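Local coordinates for phosphoribosylformylglycinamidine cyclo-ligase (Thermus thermophilus HB8, PDB 5AVM), which probably catalyses the ATP-dependent ring closure of formylglycinamidine ribonucleotide to aminoimidazole ribonucleotide, a step of de novo purine biosynthesis, at residues V63-E72 with H186-R194. Sequence-based numbering, arbitrary orientation.
Sequences VGTKTLLALE and HTNGYSLIR. With SO4 (sulfate ion), chain L.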
loop_
_atom_site.group_PDB
_atom_site.type_symbol
_atom_site.label_atom_id
_atom_site.label_comp_id
_atom_site.label_asym_id
_atom_site.label_seq_id
_atom_site.Cartn_x
_atom_site.Cartn_y
_atom_site.Cartn_z
ATOM N N VAL B 63 5.932 -0.259 -8.193
ATOM C CA VAL B 63 6.843 0.030 -9.295
ATOM C C VAL B 63 6.763 -1.133 -10.285
ATOM O O VAL B 63 6.611 -0.933 -11.495
ATOM C CB VAL B 63 8.302 0.211 -8.785
ATOM C CG1 VAL B 63 9.267 0.319 -9.950
ATOM C CG2 VAL B 63 8.401 1.470 -7.933
ATOM N N GLY B 64 6.834 -2.352 -9.764
ATOM C CA GLY B 64 6.768 -3.523 -10.622
ATOM C C GLY B 64 8.131 -4.157 -10.831
ATOM O O GLY B 64 9.092 -3.781 -10.178
ATOM N N THR B 65 8.212 -5.114 -11.748
ATOM C CA THR B 65 9.461 -5.801 -12.033
ATOM C C THR B 65 10.548 -4.850 -12.535
ATOM O O THR B 65 11.734 -5.194 -12.532
ATOM C CB THR B 65 9.223 -6.945 -13.042
ATOM O OG1 THR B 65 8.475 -7.985 -12.395
ATOM C CG2 THR B 65 10.533 -7.514 -13.554
ATOM N N LYS B 66 10.154 -3.650 -12.957
ATOM C CA LYS B 66 11.137 -2.672 -13.419
ATOM C C LYS B 66 12.205 -2.547 -12.347
ATOM O O LYS B 66 13.359 -2.249 -12.641
ATOM C CB LYS B 66 10.496 -1.300 -13.635
ATOM C CG LYS B 66 11.470 -0.235 -14.128
ATOM C CD LYS B 66 10.720 0.995 -14.623
ATOM C CE LYS B 66 11.640 1.968 -15.353
ATOM N NZ LYS B 66 10.845 3.040 -16.035
ATOM N N THR B 67 11.796 -2.780 -11.100
ATOM C CA THR B 67 12.676 -2.695 -9.943
ATOM C C THR B 67 13.872 -3.627 -10.063
ATOM O O THR B 67 14.994 -3.254 -9.723
ATOM C CB THR B 67 11.917 -3.028 -8.646
ATOM O OG1 THR B 67 10.836 -2.102 -8.470
ATOM C CG2 THR B 67 12.845 -2.932 -7.454
ATOM N N LEU B 68 13.640 -4.842 -10.544
ATOM C CA LEU B 68 14.728 -5.800 -10.699
ATOM C C LEU B 68 15.690 -5.308 -11.780
ATOM O O LEU B 68 16.909 -5.428 -11.637
ATOM C CB LEU B 68 14.159 -7.173 -11.047
ATOM C CG LEU B 68 13.223 -7.677 -9.948
ATOM C CD1 LEU B 68 12.577 -8.987 -10.357
ATOM C CD2 LEU B 68 14.013 -7.837 -8.658
ATOM N N LEU B 69 15.143 -4.732 -12.851
ATOM C CA LEU B 69 15.972 -4.208 -13.930
ATOM C C LEU B 69 16.892 -3.101 -13.411
ATOM O O LEU B 69 18.070 -3.032 -13.779
ATOM C CB LEU B 69 15.096 -3.650 -15.056
ATOM C CG LEU B 69 15.841 -3.044 -16.255
ATOM C CD1 LEU B 69 16.666 -4.123 -16.955
ATOM C CD2 LEU B 69 14.843 -2.430 -17.222
ATOM N N ALA B 70 16.345 -2.240 -12.554
ATOM C CA ALA B 70 17.087 -1.117 -11.979
ATOM C C ALA B 70 18.209 -1.560 -11.044
ATOM O O ALA B 70 19.320 -1.027 -11.098
ATOM C CB ALA B 70 16.129 -0.187 -11.235
ATOM N N LEU B 71 17.920 -2.519 -10.174
ATOM C CA LEU B 71 18.934 -3.000 -9.248
ATOM C C LEU B 71 20.095 -3.578 -10.049
ATOM O O LEU B 71 21.253 -3.210 -9.838
ATOM C CB LEU B 71 18.344 -4.067 -8.319
ATOM C CG LEU B 71 17.328 -3.615 -7.266
ATOM C CD1 LEU B 71 16.634 -4.833 -6.694
ATOM C CD2 LEU B 71 18.021 -2.814 -6.175
ATOM N N GLU B 72 19.770 -4.475 -10.977
ATOM C CA GLU B 72 20.767 -5.111 -11.829
ATOM C C GLU B 72 21.685 -4.074 -12.470
ATOM O O GLU B 72 22.910 -4.200 -12.416
ATOM C CB GLU B 72 20.080 -5.937 -12.917
ATOM C CG GLU B 72 19.252 -7.097 -12.396
ATOM C CD GLU B 72 18.689 -7.951 -13.513
ATOM O OE1 GLU B 72 17.865 -7.439 -14.303
ATOM O OE2 GLU B 72 19.075 -9.136 -13.607
ATOM N N HIS B 186 7.781 3.128 -19.199
ATOM C CA HIS B 186 7.150 3.578 -17.967
ATOM C C HIS B 186 7.311 2.508 -16.899
ATOM O O HIS B 186 8.441 2.151 -16.560
ATOM C CB HIS B 186 5.674 3.904 -18.204
ATOM C CG HIS B 186 5.446 5.298 -18.706
ATOM N ND1 HIS B 186 4.189 5.832 -18.878
ATOM C CD2 HIS B 186 6.319 6.284 -19.019
ATOM C CE1 HIS B 186 4.296 7.089 -19.270
ATOM N NE2 HIS B 186 5.578 7.389 -19.362
ATOM N N THR B 187 6.212 1.977 -16.378
ATOM C CA THR B 187 6.327 0.967 -15.332
ATOM C C THR B 187 5.485 -0.292 -15.491
ATOM O O THR B 187 4.965 -0.836 -14.515
ATOM C CB THR B 187 6.054 1.575 -13.925
ATOM O OG1 THR B 187 4.922 2.447 -13.985
ATOM C CG2 THR B 187 7.258 2.352 -13.435
ATOM N N ASN B 188 5.354 -0.766 -16.721
ATOM C CA ASN B 188 4.612 -1.988 -16.969
ATOM C C ASN B 188 5.268 -2.739 -18.122
ATOM O O ASN B 188 5.743 -2.122 -19.075
ATOM C CB ASN B 188 3.144 -1.681 -17.291
ATOM C CG ASN B 188 2.303 -1.449 -16.038
ATOM O OD1 ASN B 188 1.951 -2.393 -15.326
ATOM N ND2 ASN B 188 1.985 -0.190 -15.764
ATOM N N GLY B 189 5.311 -4.067 -18.011
ATOM C CA GLY B 189 5.895 -4.895 -19.052
ATOM C C GLY B 189 7.385 -5.130 -18.913
ATOM O O GLY B 189 8.033 -5.625 -19.835
ATOM N N TYR B 190 7.946 -4.786 -17.764
ATOM C CA TYR B 190 9.363 -4.982 -17.584
ATOM C C TYR B 190 9.767 -6.427 -17.363
ATOM O O TYR B 190 10.953 -6.726 -17.225
ATOM C CB TYR B 190 9.883 -4.102 -16.456
ATOM C CG TYR B 190 10.113 -2.679 -16.904
ATOM C CD1 TYR B 190 9.038 -1.807 -17.114
ATOM C CD2 TYR B 190 11.402 -2.209 -17.152
ATOM C CE1 TYR B 190 9.245 -0.505 -17.558
ATOM C CE2 TYR B 190 11.619 -0.910 -17.596
ATOM C CZ TYR B 190 10.536 -0.066 -17.795
ATOM O OH TYR B 190 10.756 1.224 -18.209
ATOM N N SER B 191 8.793 -7.328 -17.324
ATOM C CA SER B 191 9.108 -8.741 -17.159
ATOM C C SER B 191 9.466 -9.259 -18.553
ATOM O O SER B 191 10.399 -10.055 -18.729
ATOM C CB SER B 191 7.906 -9.506 -16.619
ATOM O OG SER B 191 8.215 -10.886 -16.543
ATOM N N LEU B 192 8.706 -8.797 -19.543
ATOM C CA LEU B 192 8.945 -9.170 -20.928
ATOM C C LEU B 192 10.295 -8.564 -21.281
ATOM O O LEU B 192 11.155 -9.232 -21.854
ATOM C CB LEU B 192 7.833 -8.607 -21.829
ATOM C CG LEU B 192 7.852 -8.914 -23.334
ATOM C CD1 LEU B 192 8.339 -10.336 -23.587
ATOM C CD2 LEU B 192 6.458 -8.727 -23.906
ATOM N N ILE B 193 10.476 -7.301 -20.896
ATOM C CA ILE B 193 11.714 -6.561 -21.145
ATOM C C ILE B 193 12.966 -7.246 -20.590
ATOM O O ILE B 193 13.944 -7.423 -21.311
ATOM C CB ILE B 193 11.627 -5.129 -20.552
ATOM C CG1 ILE B 193 10.700 -4.269 -21.409
ATOM C CG2 ILE B 193 13.002 -4.510 -20.458
ATOM C CD1 ILE B 193 10.332 -2.943 -20.775
ATOM N N ARG B 194 12.945 -7.625 -19.316
ATOM C CA ARG B 194 14.107 -8.266 -18.710
ATOM C C ARG B 194 14.479 -9.563 -19.416
ATOM O O ARG B 194 15.649 -9.954 -19.437
ATOM C CB ARG B 194 13.870 -8.511 -17.215
ATOM C CG ARG B 194 13.845 -7.231 -16.371
ATOM C CD ARG B 194 13.804 -7.538 -14.878
ATOM N NE ARG B 194 15.031 -8.184 -14.407
ATOM C CZ ARG B 194 15.061 -9.322 -13.716
ATOM N NH1 ARG B 194 13.931 -9.950 -13.414
ATOM N NH2 ARG B 194 16.221 -9.834 -13.325
HETATM S S SO4 L . 5.709 -5.664 -14.729
HETATM O O1 SO4 L . 6.604 -6.827 -14.835
HETATM O O2 SO4 L . 5.194 -5.553 -13.343
HETATM O O3 SO4 L . 6.451 -4.438 -15.076
HETATM O O4 SO4 L . 4.584 -5.830 -15.670
#
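A sulfate-binding site between the N- and C-terminal domains of the PurM fold is made where the loop leading into helix 66-72 meets the start of helix 190-196. The anion, probably from the crystallisation liquor, sits at the start of helix 190-196, where G189 is the N-cap residue. G189 N donates to sulfate O4 at 3.0 Å, and Y190 N donates to O3 at 3.1 Å. From segment 63-72, T65 N adds a weak bond to sulfate O2. A phosphate group of a ligand could plausibly be held in the same way.

Beside the sulfate, K66 and Y190 run side by side. The lysine is extended, with CG anti to the backbone N (chi1 -180°), and this lays its methylenes over one ring face. K66 CG is 3.6 Å from the ring centroid, a CH-pi contact. I193 CD1 covers the opposite face, and L69 CD2 meets the ring edge. K66 NZ then bonds to Y190 OH at 2.8 Å and to H186 O at 2.6 Å. It also forms a salt bridge with D82, while Y190 OH has a further partner in L217 O.

At the far end R194 grips E72 side-on in a salt bridge. Its NE reaches E72 OE1 at 2.9 Å and its NH2 reaches OE2 at 3.0 Å. Both carboxylate oxygens are met from above their plane, as the two groups are turned 66° apart. L68 CB lies over the guanidinium face.

The axes of segments 66-72 and 190-194 approach to 9.2 Å, and their N-to-C directions differ by 41°. Helix 213-218 packs on L69 and I193, helix 79-92 on V63 and T187, and strand 150-161 on V63 and T67. M141 of the second subunit touches T65.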